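Local coordinates for protein xyloglucan-specific endo-beta-1,4-glucanase BoGH9A (Bacteroides ovatus, PDB 6DHT) that cuts the beta-1,4-glucan backbone of xyloglucan at internal linkages, releasing xyloglucan oligosaccharides, at residues 341-346 and 365-370; 346-351 and 383-388; 492-497 and 537-542. All coordinates share one frame; numbering follows the deposited sequence.

Contact 1: 341-346 and 365-370. With CA (calcium ion), chain C; EDO (1,2-ethanediol), chain M.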
loop_
_atom_site.group_PDB
_atom_site.type_symbol
_atom_site.label_atom_id
_atom_site.label_comp_id
_atom_site.label_asym_id
_atom_site.label_seq_id
_atom_site.Cartn_x
_atom_site.Cartn_y
_atom_site.Cartn_z
ATOM N N GLU A 341 8.162 -8.903 -13.241
ATOM C CA GLU A 341 8.609 -9.649 -12.077
ATOM C C GLU A 341 10.052 -10.152 -12.316
ATOM O O GLU A 341 10.870 -10.157 -11.405
ATOM C CB GLU A 341 7.642 -10.806 -11.758
ATOM C CG GLU A 341 6.270 -10.374 -11.180
ATOM C CD GLU A 341 5.264 -9.920 -12.223
ATOM O OE1 GLU A 341 5.556 -9.987 -13.439
ATOM O OE2 GLU A 341 4.155 -9.478 -11.833
ATOM N N PHE A 342 10.353 -10.592 -13.539
ATOM C CA PHE A 342 11.731 -10.945 -13.872
ATOM C C PHE A 342 12.644 -9.718 -13.692
ATOM O O PHE A 342 13.718 -9.815 -13.102
ATOM C CB PHE A 342 11.827 -11.495 -15.309
ATOM C CG PHE A 342 11.619 -12.993 -15.416
ATOM C CD1 PHE A 342 12.552 -13.862 -14.896
ATOM C CD2 PHE A 342 10.500 -13.501 -16.030
ATOM C CE1 PHE A 342 12.383 -15.227 -14.993
ATOM C CE2 PHE A 342 10.322 -14.880 -16.138
ATOM C CZ PHE A 342 11.274 -15.734 -15.605
ATOM N N PHE A 343 12.172 -8.552 -14.136
ATOM C CA PHE A 343 12.982 -7.333 -14.012
ATOM C C PHE A 343 13.249 -6.987 -12.564
ATOM O O PHE A 343 14.382 -6.703 -12.165
ATOM C CB PHE A 343 12.309 -6.158 -14.700
ATOM C CG PHE A 343 13.025 -4.860 -14.509
ATOM C CD1 PHE A 343 14.219 -4.641 -15.159
ATOM C CD2 PHE A 343 12.507 -3.850 -13.706
ATOM C CE1 PHE A 343 14.893 -3.459 -15.013
ATOM C CE2 PHE A 343 13.182 -2.665 -13.558
ATOM C CZ PHE A 343 14.379 -2.462 -14.214
ATOM N N TRP A 344 12.193 -7.005 -11.759
ATOM C CA TRP A 344 12.341 -6.663 -10.345
ATOM C C TRP A 344 13.246 -7.679 -9.628
ATOM O O TRP A 344 14.211 -7.302 -8.946
ATOM C CB TRP A 344 10.957 -6.506 -9.666
ATOM C CG TRP A 344 11.056 -6.229 -8.207
ATOM C CD1 TRP A 344 12.006 -5.493 -7.573
ATOM C CD2 TRP A 344 10.197 -6.743 -7.177
ATOM N NE1 TRP A 344 11.806 -5.509 -6.209
ATOM C CE2 TRP A 344 10.683 -6.248 -5.943
ATOM C CE3 TRP A 344 9.048 -7.540 -7.180
ATOM C CZ2 TRP A 344 10.089 -6.563 -4.724
ATOM C CZ3 TRP A 344 8.450 -7.844 -5.955
ATOM C CH2 TRP A 344 8.975 -7.347 -4.749
ATOM N N ALA A 345 12.976 -8.967 -9.817
ATOM C CA ALA A 345 13.809 -9.986 -9.201
ATOM C C ALA A 345 15.280 -9.951 -9.626
ATOM O O ALA A 345 16.154 -10.030 -8.794
ATOM C CB ALA A 345 13.238 -11.386 -9.468
ATOM N N ALA A 346 15.522 -9.838 -10.929
ATOM C CA ALA A 346 16.902 -9.817 -11.414
ATOM C C ALA A 346 17.599 -8.584 -10.859
ATOM O O ALA A 346 18.766 -8.662 -10.470
ATOM C CB ALA A 346 16.918 -9.829 -12.919
ATOM N N LYS A 365 15.042 -7.320 -19.651
ATOM C CA LYS A 365 13.622 -7.171 -19.325
ATOM C C LYS A 365 13.255 -5.741 -18.938
ATOM O O LYS A 365 12.205 -5.515 -18.342
ATOM C CB LYS A 365 13.262 -8.114 -18.179
ATOM C CG LYS A 365 13.479 -9.581 -18.500
ATOM C CD LYS A 365 12.375 -10.101 -19.411
ATOM C CE LYS A 365 12.708 -11.450 -20.023
ATOM N NZ LYS A 365 13.096 -12.429 -18.994
ATOM N N ALA A 366 14.095 -4.766 -19.263
ATOM C CA ALA A 366 13.865 -3.409 -18.777
ATOM C C ALA A 366 12.578 -2.802 -19.321
ATOM O O ALA A 366 12.246 -2.959 -20.497
ATOM C CB ALA A 366 15.036 -2.506 -19.113
ATOM N N PRO A 367 11.857 -2.071 -18.464
ATOM C CA PRO A 367 10.692 -1.334 -18.958
ATOM C C PRO A 367 11.081 -0.186 -19.877
ATOM O O PRO A 367 12.146 0.399 -19.709
ATOM C CB PRO A 367 10.060 -0.775 -17.683
ATOM C CG PRO A 367 11.205 -0.628 -16.754
ATOM C CD PRO A 367 12.170 -1.747 -17.064
ATOM N N GLN A 368 10.219 0.115 -20.841
ATOM C CA GLN A 368 10.470 1.200 -21.781
ATOM C C GLN A 368 9.876 2.511 -21.252
ATOM O O GLN A 368 10.323 3.600 -21.616
ATOM C CB GLN A 368 9.904 0.858 -23.169
ATOM C CG GLN A 368 10.562 -0.359 -23.845
ATOM C CD GLN A 368 12.080 -0.259 -23.940
ATOM O OE1 GLN A 368 12.636 0.782 -24.316
ATOM N NE2 GLN A 368 12.762 -1.349 -23.593
ATOM N N ILE A 369 8.890 2.397 -20.363
ATOM C CA ILE A 369 8.174 3.543 -19.804
ATOM C C ILE A 369 8.018 3.333 -18.283
ATOM O O ILE A 369 8.134 2.201 -17.810
ATOM C CB ILE A 369 6.805 3.637 -20.488
ATOM C CG1 ILE A 369 6.119 4.969 -20.197
ATOM C CG2 ILE A 369 5.925 2.467 -20.074
ATOM C CD1 ILE A 369 4.788 5.138 -20.937
ATOM N N TYR A 370 7.804 4.408 -17.522
ATOM C CA TYR A 370 7.496 4.276 -16.096
ATOM C C TYR A 370 5.977 4.130 -15.907
ATOM O O TYR A 370 5.203 4.875 -16.506
ATOM C CB TYR A 370 7.983 5.478 -15.287
ATOM C CG TYR A 370 7.657 5.330 -13.829
ATOM C CD1 TYR A 370 8.538 4.695 -12.959
ATOM C CD2 TYR A 370 6.435 5.780 -13.321
ATOM C CE1 TYR A 370 8.219 4.521 -11.624
ATOM C CE2 TYR A 370 6.119 5.609 -11.993
ATOM C CZ TYR A 370 6.998 4.975 -11.149
ATOM O OH TYR A 370 6.716 4.795 -9.809
HETATM CA CA CA C . 3.465 -8.799 -14.140
HETATM C C1 EDO M . 15.523 2.107 -20.285
HETATM O O1 EDO M . 14.867 0.898 -20.686
HETATM C C2 EDO M . 14.620 3.301 -20.580
HETATM O O2 EDO M . 13.308 3.047 -20.056
HETATM O O HOH W 1 1.803 -7.949 -15.750
#
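P367 places its ring carbon CD over the centre of the F343 ring, the two side chains crossing at about a right angle. P367 CD lies 3.6 Å from the F343 ring centroid and 10° off the normal, a CH-pi contact. F343 points its CB toward 365-370, and CG anti to the backbone N (chi1 175°) carries the ring on to A366 and P367. A366 meets the same ring obliquely, with its CA 3.8 Å from F343 CD1. K365 O lies 3.7 Å from F343 CB at the base of the side chain.

The K365 side chain runs beside that of F342 and points the same way. K365 NZ stands 4.3 Å from the F342 ring centroid, over one face, as a cation-pi pair. The ammonium is displaced toward the CG side of that ring, 27° off the normal. No hydrogen bond crosses between the two segments, so rings, proline and charge do the joining.

Further out, F400 of helix 395-416 packs on F343 and A366, while L269 and Y304 lie against F342. A 1,2-ethanediol, probably from the crystallisation liquor, donates to P367 O from both hydroxyls. Just before F342 on the same helix, E341 grips a calcium ion with OE1 and OE2, each at 2.5 Å. D335, H337 O, D340, G376 O and a water also bind this ion; G376 belongs to the loop starting with K365, so calcium ties that loop to the start of helix 339-353. The arrangement is a helical hairpin, 339-353 and 356-364, whose exit loop folds back on the first helix within the (alpha/alpha)6 barrel of family 9 glycoside hydrolases.

Contact 2: 346-351 and 383-388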
loop_
_atom_site.group_PDB
_atom_site.type_symbol
_atom_site.label_atom_id
_atom_site.label_comp_id
_atom_site.label_asym_id
_atom_site.label_seq_id
_atom_site.Cartn_x
_atom_site.Cartn_y
_atom_site.Cartn_z
ATOM N N ALA A 346 15.522 -9.838 -10.929
ATOM C CA ALA A 346 16.902 -9.817 -11.414
ATOM C C ALA A 346 17.599 -8.584 -10.859
ATOM O O ALA A 346 18.766 -8.662 -10.470
ATOM C CB ALA A 346 16.918 -9.829 -12.919
ATOM N N SER A 347 16.893 -7.447 -10.819
ATOM C CA SER A 347 17.484 -6.213 -10.267
ATOM C C SER A 347 17.878 -6.391 -8.801
ATOM O O SER A 347 19.006 -6.098 -8.413
ATOM C CB SER A 347 16.541 -5.024 -10.428
ATOM O OG SER A 347 16.360 -4.704 -11.787
ATOM N N GLU A 348 16.970 -6.926 -7.983
ATOM C CA GLU A 348 17.288 -7.146 -6.591
ATOM C C GLU A 348 18.451 -8.117 -6.437
ATOM O O GLU A 348 19.276 -7.929 -5.573
ATOM C CB GLU A 348 16.052 -7.653 -5.828
ATOM C CG GLU A 348 14.885 -6.681 -5.754
ATOM C CD GLU A 348 15.131 -5.491 -4.808
ATOM O OE1 GLU A 348 16.234 -5.348 -4.204
ATOM O OE2 GLU A 348 14.186 -4.673 -4.671
ATOM N N LEU A 349 18.443 -9.195 -7.222
ATOM C CA LEU A 349 19.523 -10.167 -7.120
ATOM C C LEU A 349 20.859 -9.571 -7.547
ATOM O O LEU A 349 21.873 -9.838 -6.930
ATOM C CB LEU A 349 19.191 -11.433 -7.912
ATOM C CG LEU A 349 18.259 -12.357 -7.104
ATOM C CD1 LEU A 349 17.522 -13.341 -7.990
ATOM C CD2 LEU A 349 18.998 -13.068 -5.967
ATOM N N TYR A 350 20.840 -8.729 -8.571
ATOM C CA TYR A 350 22.052 -8.005 -8.943
ATOM C C TYR A 350 22.566 -7.139 -7.789
ATOM O O TYR A 350 23.769 -7.129 -7.490
ATOM C CB TYR A 350 21.813 -7.141 -10.167
ATOM C CG TYR A 350 23.011 -6.311 -10.623
ATOM C CD1 TYR A 350 24.271 -6.889 -10.773
ATOM C CD2 TYR A 350 22.876 -4.966 -10.934
ATOM C CE1 TYR A 350 25.362 -6.140 -11.207
ATOM C CE2 TYR A 350 23.950 -4.223 -11.386
ATOM C CZ TYR A 350 25.193 -4.814 -11.514
ATOM O OH TYR A 350 26.269 -4.069 -11.958
ATOM N N PHE A 351 21.686 -6.386 -7.137
ATOM C CA PHE A 351 22.152 -5.506 -6.067
ATOM C C PHE A 351 22.569 -6.262 -4.813
ATOM O O PHE A 351 23.474 -5.834 -4.103
ATOM C CB PHE A 351 21.119 -4.407 -5.768
ATOM C CG PHE A 351 20.977 -3.427 -6.907
ATOM C CD1 PHE A 351 22.096 -2.749 -7.395
ATOM C CD2 PHE A 351 19.760 -3.211 -7.513
ATOM C CE1 PHE A 351 21.987 -1.891 -8.456
ATOM C CE2 PHE A 351 19.642 -2.342 -8.579
ATOM C CZ PHE A 351 20.757 -1.673 -9.048
ATOM N N ILE A 383 12.685 -0.290 -10.727
ATOM C CA ILE A 383 13.157 1.055 -11.025
ATOM C C ILE A 383 13.613 1.741 -9.732
ATOM O O ILE A 383 14.696 2.368 -9.685
ATOM C CB ILE A 383 12.076 1.883 -11.748
ATOM C CG1 ILE A 383 11.891 1.344 -13.165
ATOM C CG2 ILE A 383 12.430 3.347 -11.778
ATOM C CD1 ILE A 383 10.738 1.928 -13.925
ATOM N N PHE A 384 12.820 1.616 -8.664
ATOM C CA PHE A 384 13.189 2.274 -7.425
ATOM C C PHE A 384 14.555 1.776 -6.932
ATOM O O PHE A 384 15.360 2.555 -6.403
ATOM C CB PHE A 384 12.143 2.054 -6.307
ATOM C CG PHE A 384 10.745 2.588 -6.587
ATOM C CD1 PHE A 384 10.488 3.597 -7.493
ATOM C CD2 PHE A 384 9.670 2.008 -5.927
ATOM C CE1 PHE A 384 9.181 4.025 -7.700
ATOM C CE2 PHE A 384 8.380 2.450 -6.122
ATOM C CZ PHE A 384 8.141 3.451 -7.008
ATOM N N ALA A 385 14.807 0.483 -7.121
ATOM C CA ALA A 385 16.076 -0.111 -6.711
ATOM C C ALA A 385 17.248 0.496 -7.493
ATOM O O ALA A 385 18.235 0.915 -6.910
ATOM C CB ALA A 385 16.022 -1.602 -6.893
ATOM N N TRP A 386 17.104 0.588 -8.812
ATOM C CA TRP A 386 18.124 1.236 -9.648
ATOM C C TRP A 386 18.365 2.713 -9.307
ATOM O O TRP A 386 19.480 3.209 -9.480
ATOM C CB TRP A 386 17.745 1.098 -11.131
ATOM C CG TRP A 386 18.068 -0.261 -11.672
ATOM C CD1 TRP A 386 17.236 -1.310 -11.790
ATOM C CD2 TRP A 386 19.338 -0.694 -12.178
ATOM N NE1 TRP A 386 17.901 -2.401 -12.311
ATOM C CE2 TRP A 386 19.193 -2.025 -12.580
ATOM C CE3 TRP A 386 20.588 -0.069 -12.329
ATOM C CZ2 TRP A 386 20.256 -2.763 -13.102
ATOM C CZ3 TRP A 386 21.632 -0.795 -12.863
ATOM C CH2 TRP A 386 21.462 -2.125 -13.244
ATOM N N LEU A 387 17.338 3.413 -8.820
ATOM C CA LEU A 387 17.432 4.849 -8.541
ATOM C C LEU A 387 17.900 5.152 -7.118
ATOM O O LEU A 387 18.072 6.311 -6.757
ATOM C CB LEU A 387 16.080 5.523 -8.768
ATOM C CG LEU A 387 15.553 5.525 -10.194
ATOM C CD1 LEU A 387 14.176 6.165 -10.188
ATOM C CD2 LEU A 387 16.464 6.228 -11.171
ATOM N N GLN A 388 18.128 4.123 -6.315
ATOM C CA GLN A 388 18.537 4.298 -4.925
ATOM C C GLN A 388 19.874 5.025 -4.794
ATOM O O GLN A 388 20.857 4.631 -5.422
ATOM C CB GLN A 388 18.651 2.927 -4.261
ATOM C CG GLN A 388 18.120 2.879 -2.855
ATOM C CD GLN A 388 17.978 1.458 -2.348
ATOM O OE1 GLN A 388 17.064 0.712 -2.749
ATOM N NE2 GLN A 388 18.887 1.067 -1.466
#
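Helix 339-353 meets the last turn of helix 379-386 at E348 and A385, whose CA atoms are 7.1 Å apart. The indole of W386 fills the contact on one side of this approach. W386 NE1 donates to S347 OG at 2.8 Å. The bond is bent, 146° at the hydrogen, and OG sits somewhat out of the indole plane. S347 OG is also bonded to F343 O one turn back, so the hydroxyl is held twice and helps fix the rotation of the indole.

F351 comes edge-on to the face of W386. F351 CZ points at the middle of the indole and is 3.6 Å from W386 CD2, with the planes at 72°. F351 CE2 also reaches A385, 4.1 Å from its CB. Y350 has CG anti to its backbone N (chi1 179°), and its ring meets the indole obliquely, Y350 CE2 lying 3.7 Å from W386 CH2. Its hydroxyl is bonded to D397. E348 OE2 lies 4.2 Å from A385 CB. E348 OE1 forms a salt bridge with R280, and E348 OE2 is hydrogen-bonded to W344 NE1.

R391 makes a cation-pi contact with F351, and F400 packs edge-to-face with W386. Y350, F351 and W386 form an aromatic cluster, pinned by one indole hydrogen bond, between two helices of the (alpha/alpha)6 barrel.

Contact 3: 492-497 and 537-542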
loop_
_atom_site.group_PDB
_atom_site.type_symbol
_atom_site.label_atom_id
_atom_site.label_comp_id
_atom_site.label_asym_id
_atom_site.label_seq_id
_atom_site.Cartn_x
_atom_site.Cartn_y
_atom_site.Cartn_z
ATOM N N SER A 492 -15.075 8.914 8.459
ATOM C CA SER A 492 -14.285 7.817 7.913
ATOM C C SER A 492 -15.133 6.531 7.848
ATOM O O SER A 492 -16.215 6.470 8.437
ATOM C CB SER A 492 -13.035 7.595 8.759
ATOM O OG SER A 492 -13.387 7.391 10.124
ATOM N N PRO A 493 -14.697 5.505 7.120
ATOM C CA PRO A 493 -15.538 4.304 6.990
ATOM C C PRO A 493 -15.742 3.580 8.318
ATOM O O PRO A 493 -14.791 3.260 9.023
ATOM C CB PRO A 493 -14.774 3.432 5.998
ATOM C CG PRO A 493 -13.801 4.382 5.317
ATOM C CD PRO A 493 -13.440 5.366 6.359
ATOM N N LYS A 494 -17.001 3.320 8.658
ATOM C CA LYS A 494 -17.337 2.600 9.880
ATOM C C LYS A 494 -17.774 1.151 9.603
ATOM O O LYS A 494 -17.938 0.348 10.542
ATOM C CB LYS A 494 -18.477 3.354 10.572
ATOM C CG LYS A 494 -18.120 4.745 11.057
ATOM C CD LYS A 494 -17.122 4.694 12.209
ATOM C CE LYS A 494 -16.582 6.075 12.560
ATOM N NZ LYS A 494 -17.582 6.947 13.226
ATOM N N HIS A 495 -17.900 0.798 8.322
ATOM C CA HIS A 495 -18.445 -0.506 7.911
ATOM C C HIS A 495 -17.635 -1.192 6.818
ATOM O O HIS A 495 -18.173 -1.636 5.822
ATOM C CB HIS A 495 -19.901 -0.308 7.449
ATOM C CG HIS A 495 -20.771 0.253 8.523
ATOM N ND1 HIS A 495 -21.186 -0.501 9.602
ATOM C CD2 HIS A 495 -21.220 1.507 8.738
ATOM C CE1 HIS A 495 -21.889 0.267 10.417
ATOM N NE2 HIS A 495 -21.946 1.484 9.907
ATOM N N PRO A 496 -16.310 -1.266 6.985
ATOM C CA PRO A 496 -15.518 -1.865 5.914
ATOM C C PRO A 496 -15.861 -3.312 5.613
ATOM O O PRO A 496 -16.283 -4.061 6.491
ATOM C CB PRO A 496 -14.069 -1.756 6.446
ATOM C CG PRO A 496 -14.251 -1.727 7.935
ATOM C CD PRO A 496 -15.494 -0.930 8.161
ATOM N N HIS A 497 -15.632 -3.702 4.368
ATOM C CA HIS A 497 -15.736 -5.069 3.941
ATOM C C HIS A 497 -14.482 -5.765 4.412
ATOM O O HIS A 497 -13.479 -5.849 3.690
ATOM C CB HIS A 497 -15.886 -5.116 2.417
ATOM C CG HIS A 497 -15.935 -6.500 1.842
ATOM N ND1 HIS A 497 -14.806 -7.215 1.514
ATOM C CD2 HIS A 497 -16.984 -7.297 1.513
ATOM C CE1 HIS A 497 -15.150 -8.403 1.046
ATOM N NE2 HIS A 497 -16.474 -8.470 1.027
ATOM N N TYR A 537 -19.364 5.165 -4.012
ATOM C CA TYR A 537 -18.772 4.598 -2.810
ATOM C C TYR A 537 -19.901 4.404 -1.790
ATOM O O TYR A 537 -20.712 5.305 -1.599
ATOM C CB TYR A 537 -17.664 5.550 -2.249
ATOM C CG TYR A 537 -17.249 5.155 -0.857
ATOM C CD1 TYR A 537 -16.433 4.050 -0.658
ATOM C CD2 TYR A 537 -17.712 5.836 0.257
ATOM C CE1 TYR A 537 -16.106 3.633 0.595
ATOM C CE2 TYR A 537 -17.409 5.402 1.534
ATOM C CZ TYR A 537 -16.572 4.313 1.685
ATOM O OH TYR A 537 -16.277 3.839 2.941
ATOM N N VAL A 538 -19.934 3.234 -1.174
ATOM C CA VAL A 538 -20.836 2.961 -0.064
ATOM C C VAL A 538 -20.085 2.349 1.116
ATOM O O VAL A 538 -19.348 1.390 0.965
ATOM C CB VAL A 538 -22.019 1.995 -0.476
ATOM C CG1 VAL A 538 -22.985 2.730 -1.367
ATOM C CG2 VAL A 538 -21.511 0.728 -1.137
ATOM N N ASP A 539 -20.345 2.909 2.297
ATOM C CA ASP A 539 -19.753 2.411 3.526
ATOM C C ASP A 539 -20.661 1.340 4.146
ATOM O O ASP A 539 -21.354 1.576 5.147
ATOM C CB ASP A 539 -19.504 3.575 4.471
ATOM C CG ASP A 539 -18.824 3.154 5.762
ATOM O OD1 ASP A 539 -18.136 2.109 5.766
ATOM O OD2 ASP A 539 -19.008 3.913 6.755
ATOM N N THR A 540 -20.646 0.172 3.518
ATOM C CA THR A 540 -21.364 -0.982 4.028
ATOM C C THR A 540 -20.475 -2.207 3.907
ATOM O O THR A 540 -19.636 -2.292 2.998
ATOM C CB THR A 540 -22.718 -1.184 3.277
ATOM O OG1 THR A 540 -22.465 -1.418 1.884
ATOM C CG2 THR A 540 -23.639 0.009 3.433
ATOM N N GLU A 541 -20.646 -3.155 4.828
ATOM C CA GLU A 541 -19.770 -4.310 4.901
ATOM C C GLU A 541 -19.849 -5.234 3.689
ATOM O O GLU A 541 -18.943 -6.035 3.441
ATOM C CB GLU A 541 -20.026 -5.139 6.165
ATOM C CG GLU A 541 -19.664 -4.487 7.499
ATOM C CD GLU A 541 -20.708 -3.553 8.081
ATOM O OE1 GLU A 541 -21.683 -3.189 7.391
ATOM O OE2 GLU A 541 -20.532 -3.123 9.251
ATOM N N ASP A 542 -20.966 -5.178 2.956
ATOM C CA ASP A 542 -21.111 -6.018 1.776
ATOM C C ASP A 542 -20.465 -5.437 0.527
ATOM O O ASP A 542 -20.447 -6.076 -0.512
ATOM C CB ASP A 542 -22.597 -6.328 1.476
ATOM C CG ASP A 542 -23.438 -5.079 1.253
ATOM O OD1 ASP A 542 -23.020 -3.967 1.647
ATOM O OD2 ASP A 542 -24.585 -5.193 0.717
#
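D539 sets its carboxylate against the backbone of K494 and H495. D539 OD2 accepts from K494 N at 2.8 Å in a nearly straight bond, 169° at the hydrogen. D539 OD1 accepts from H495 N at 2.9 Å. Both N-H groups arrive on the syn side. CG anti to the backbone N (chi1 -177°) carries the D539 carboxylate to these two groups. N547 ND2 also binds OD1. An alanine here would probably leave the N-H groups of K494 and H495, and the N547 amide, without this acceptor.

H495 donates from ND1 to E541 OE2 at 2.7 Å. The oxygen lies in the imidazole plane, but the donor is 34° out of the carboxylate plane. H497 brings its ring edge to the E541 carbonyl, H497 CD2 to E541 O being 3.0 Å. H497 ND1 bonds to E548, the predicted proton donor; H497 and D539 are predicted active-site residues too. P493 CB rests 3.4 Å from Y537 OH, which is bonded to N547.

Both segments are loops, one entering helix 499-503 and the other leading into helix 544-547. N547 of that short helix touches both loops and so joins them at the predicted active site.

In the fold
Contacts 1 and 2 share helix 339-353 and residue A346, and they touch. F343 and P367 of contact 1 pack on I383 of contact 2, and Y370 packs on I383 and F384. F400 reaches into both. Contact 2 is buried, and its chemistry is mainly aromatic. Contact 1 is partly buried; its loop uses proline and a lysine charge, and its helix also carries a calcium ligand. Contact 3 lies on the opposite side of the chain's centre, with nearest atoms about 23 Å from contact 1. Like contact 1 it is partly buried, with exposed K494 and D542 at its edge. Contacts 1 and 2 are mainly packing around helices, whereas contact 3 is made by polar bonds between loops at the predicted active site.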